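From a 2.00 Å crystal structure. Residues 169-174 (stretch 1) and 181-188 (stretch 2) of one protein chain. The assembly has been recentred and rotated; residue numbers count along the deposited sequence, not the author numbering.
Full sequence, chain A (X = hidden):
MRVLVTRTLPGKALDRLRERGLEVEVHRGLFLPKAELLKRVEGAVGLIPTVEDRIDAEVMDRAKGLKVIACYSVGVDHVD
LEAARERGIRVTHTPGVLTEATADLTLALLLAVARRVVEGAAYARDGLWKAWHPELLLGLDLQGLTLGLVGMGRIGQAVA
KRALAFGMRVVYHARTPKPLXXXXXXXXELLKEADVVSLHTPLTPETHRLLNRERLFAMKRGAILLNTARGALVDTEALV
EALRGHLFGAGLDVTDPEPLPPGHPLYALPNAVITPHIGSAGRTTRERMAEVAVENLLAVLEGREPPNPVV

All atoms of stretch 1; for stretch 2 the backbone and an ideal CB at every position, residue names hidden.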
# COMPACT_ATOMS: atom_id res chain seq x y z
N ARG A 169 -10.66 -11.09 8.51
CA ARG A 169 -10.65 -12.24 9.36
C ARG A 169 -9.48 -13.08 8.94
O ARG A 169 -9.06 -13.06 7.79
CB ARG A 169 -11.95 -13.01 9.13
CG ARG A 169 -13.08 -12.54 10.05
CD ARG A 169 -14.42 -12.43 9.31
NE ARG A 169 -15.19 -13.68 9.45
CZ ARG A 169 -16.48 -13.57 9.83
NH1 ARG A 169 -17.01 -12.38 10.05
NH2 ARG A 169 -17.22 -14.67 9.94
N VAL A 170 -8.87 -13.77 9.89
CA VAL A 170 -7.67 -14.53 9.58
C VAL A 170 -7.75 -16.03 9.87
O VAL A 170 -8.26 -16.45 10.91
CB VAL A 170 -6.46 -13.97 10.35
CG1 VAL A 170 -5.22 -14.82 10.07
CG2 VAL A 170 -6.21 -12.52 9.95
N VAL A 171 -7.25 -16.82 8.93
CA VAL A 171 -7.21 -18.28 9.06
C VAL A 171 -5.85 -18.68 8.52
O VAL A 171 -5.19 -17.88 7.84
CB VAL A 171 -8.33 -18.97 8.24
CG1 VAL A 171 -9.69 -18.49 8.70
CG2 VAL A 171 -8.14 -18.71 6.76
N TYR A 172 -5.41 -19.90 8.80
CA TYR A 172 -4.11 -20.31 8.30
C TYR A 172 -3.89 -21.81 8.21
O TYR A 172 -4.61 -22.60 8.82
CB TYR A 172 -3.00 -19.70 9.18
CG TYR A 172 -2.80 -20.40 10.51
CD1 TYR A 172 -1.76 -21.32 10.69
CD2 TYR A 172 -3.65 -20.15 11.59
CE1 TYR A 172 -1.57 -21.96 11.92
CE2 TYR A 172 -3.47 -20.79 12.81
CZ TYR A 172 -2.43 -21.69 12.97
OH TYR A 172 -2.25 -22.32 14.19
N HIS A 173 -2.90 -22.17 7.41
CA HIS A 173 -2.51 -23.56 7.25
C HIS A 173 -1.00 -23.57 7.42
O HIS A 173 -0.32 -22.64 7.01
CB HIS A 173 -2.87 -24.10 5.87
CG HIS A 173 -2.32 -25.47 5.60
ND1 HIS A 173 -2.75 -26.58 6.30
CD2 HIS A 173 -1.35 -25.90 4.77
CE1 HIS A 173 -2.05 -27.63 5.91
NE2 HIS A 173 -1.19 -27.25 4.99
N ALA A 174 -0.49 -24.63 8.04
CA ALA A 174 0.95 -24.76 8.25
C ALA A 174 1.23 -26.23 8.52
O ALA A 174 0.31 -27.00 8.81
CB ALA A 174 1.39 -23.90 9.43
N UNK A 181 -4.84 -17.15 18.00
CA UNK A 181 -6.30 -16.99 18.00
C UNK A 181 -6.91 -17.01 16.60
O UNK A 181 -7.79 -16.19 16.29
CB UNK A 181 -6.67 -15.68 18.69
N UNK A 182 -6.45 -17.93 15.76
CA UNK A 182 -6.96 -18.04 14.40
C UNK A 182 -7.27 -19.49 14.06
O UNK A 182 -6.58 -20.40 14.52
CB UNK A 182 -5.96 -17.46 13.40
N UNK A 183 -8.32 -19.73 13.26
CA UNK A 183 -8.68 -21.09 12.87
C UNK A 183 -7.59 -21.75 12.03
O UNK A 183 -7.09 -21.16 11.07
CB UNK A 183 -10.00 -21.08 12.09
N UNK A 184 -7.21 -22.98 12.40
CA UNK A 184 -6.20 -23.73 11.67
C UNK A 184 -6.95 -24.62 10.67
O UNK A 184 -7.78 -25.43 11.07
CB UNK A 184 -5.31 -24.55 12.61
N UNK A 185 -6.64 -24.47 9.39
CA UNK A 185 -7.33 -25.25 8.35
C UNK A 185 -6.38 -26.07 7.49
O UNK A 185 -5.17 -25.84 7.48
CB UNK A 185 -8.14 -24.32 7.45
N UNK A 186 -6.94 -27.04 6.78
CA UNK A 186 -6.15 -27.85 5.86
C UNK A 186 -5.95 -26.91 4.67
O UNK A 186 -6.68 -25.93 4.53
CB UNK A 186 -6.83 -29.17 5.48
N UNK A 187 -4.97 -27.20 3.82
CA UNK A 187 -4.74 -26.35 2.66
C UNK A 187 -5.99 -26.29 1.79
O UNK A 187 -6.37 -25.24 1.30
CB UNK A 187 -3.55 -26.86 1.85
N UNK A 188 -6.64 -27.44 1.64
CA UNK A 188 -7.85 -27.55 0.84
C UNK A 188 -8.97 -26.62 1.32
O UNK A 188 -9.54 -25.87 0.53
CB UNK A 188 -8.34 -29.00 0.85

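Position 181 has a CB that points away from stretch 1, with nothing of that stretch within 5.5 Å. Its phi of -81° is within reach of a proline, but the contact imposes no preference and many residues would serve. The deposited residue is P181, which makes no contact with stretch 1.

Position 182 is more constrained. The ideal CB points toward stretch 1, 3.5 Å from V170 O and 4.0 Å from Y172 CD2, and the extended backbone (-134/145) carries the side chain along the apolar surface of V170. A branched aliphatic or an aromatic residue would suit it. It is Y182, at chi1 -42° (m): V170 CG1 lies over one face of its ring, 4.0 Å from the centroid and 17° off the normal, a CH-pi contact. Its CB also packs on Y172, 3.9 Å from Y172 CD2. The backbone carbonyl Y182 O accepts from a water, 2.8 Å from the water O, and the same water O is 2.5 Å from Y172 OH, bridging the two.

At position 183, phi/psi of -64/131 permits proline, and the amide N donates no hydrogen bond to stretch 1. The CB points sideways, 4.3 Å from V171 CG1, so small or moderate apolar groups fit. P183 places its CB 4.1 Å from V171 CG1 and its CD 3.3 Å from V170 O. Its carbonyl takes the hydrogen bond from Y172 N to P183 O (3.1 Å, 156°), whatever the side chain.

The backbone of position 184 forms a single beta bridge with Y172, CA to CA 5.2 Å. Its sideways CB is 4.1 Å from Y172 CZ, beside an aromatic ring, so an aromatic or a large aliphatic would suit. F184, at chi1 179° (t), turns its ring edge toward the Y172 face, with centroids 5.2 Å apart, planes at 71° and Y172 CE1 3.3 Å from F184 CD1. The ring reaches on to A174, with F184 CE1 4.2 Å from A174 CB.

The amide N of position 185 donates a nearly linear hydrogen bond to Y172 O (2.8 Å, 174°). Its CB points sideways, 5.4 Å from V171 CB, so a side chain with reach is needed to touch that valine; leucine, isoleucine or methionine are plausible. L185 uses chi1 -49° and chi2 173° to bring CD1 to 3.8 Å from V171 CB. Its carbonyl receives H173 ND1, 2.8 Å from L185 O, which fixes that nitrogen as the donor.

Position 186 points away, its ideal CB 4.9 Å from H173 ND1, and precedes a helix; serine, threonine, aspartate or asparagine would suit an N-cap. S186 caps a backbone N just past the stretch.

Position 187 opens the helix (-59/-41), its ideal CB 3.8 Å from H173 CD2. An apolar residue could cover the imidazole. L187 does so through CB, which sits over the ring face 4.0 Å from the H173 centroid.

Position 188 points away into space free of stretch 1, so polar residues are reasonable; E188 makes no contact.

Stretch 2 181-188: PYPFLSLE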
# COMPACT_ATOMS: atom_id res chain seq x y z
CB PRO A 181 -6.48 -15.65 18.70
CG PRO A 181 -5.30 -14.88 18.20
CD PRO A 181 -4.17 -15.88 18.32
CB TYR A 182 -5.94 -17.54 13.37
CG TYR A 182 -5.20 -16.27 13.74
CD1 TYR A 182 -5.88 -15.07 13.94
CD2 TYR A 182 -3.82 -16.27 13.84
CE1 TYR A 182 -5.19 -13.90 14.24
CE2 TYR A 182 -3.12 -15.11 14.15
CZ TYR A 182 -3.81 -13.93 14.34
OH TYR A 182 -3.09 -12.79 14.62
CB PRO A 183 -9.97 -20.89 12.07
CG PRO A 183 -10.58 -19.70 12.75
CD PRO A 183 -9.39 -18.78 12.93
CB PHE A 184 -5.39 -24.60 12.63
CG PHE A 184 -4.33 -25.43 11.96
CD1 PHE A 184 -3.12 -24.86 11.57
CD2 PHE A 184 -4.54 -26.78 11.71
CE1 PHE A 184 -2.14 -25.62 10.94
CE2 PHE A 184 -3.57 -27.55 11.07
CZ PHE A 184 -2.36 -26.97 10.69
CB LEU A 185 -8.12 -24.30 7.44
CG LEU A 185 -9.03 -23.26 8.09
CD1 LEU A 185 -9.59 -22.30 7.04
CD2 LEU A 185 -10.16 -23.96 8.84
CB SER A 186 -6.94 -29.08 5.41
OG SER A 186 -8.08 -28.69 4.65
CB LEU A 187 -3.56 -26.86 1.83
CG LEU A 187 -3.24 -26.07 0.56
CD1 LEU A 187 -3.01 -24.60 0.90
CD2 LEU A 187 -2.02 -26.66 -0.11
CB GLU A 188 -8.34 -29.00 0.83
CG GLU A 188 -7.36 -30.01 0.24
CD GLU A 188 -6.03 -30.09 0.99
OE1 GLU A 188 -6.04 -30.19 2.24
OE2 GLU A 188 -4.97 -30.07 0.33
O HOH W 1 -4.33 -21.78 15.54
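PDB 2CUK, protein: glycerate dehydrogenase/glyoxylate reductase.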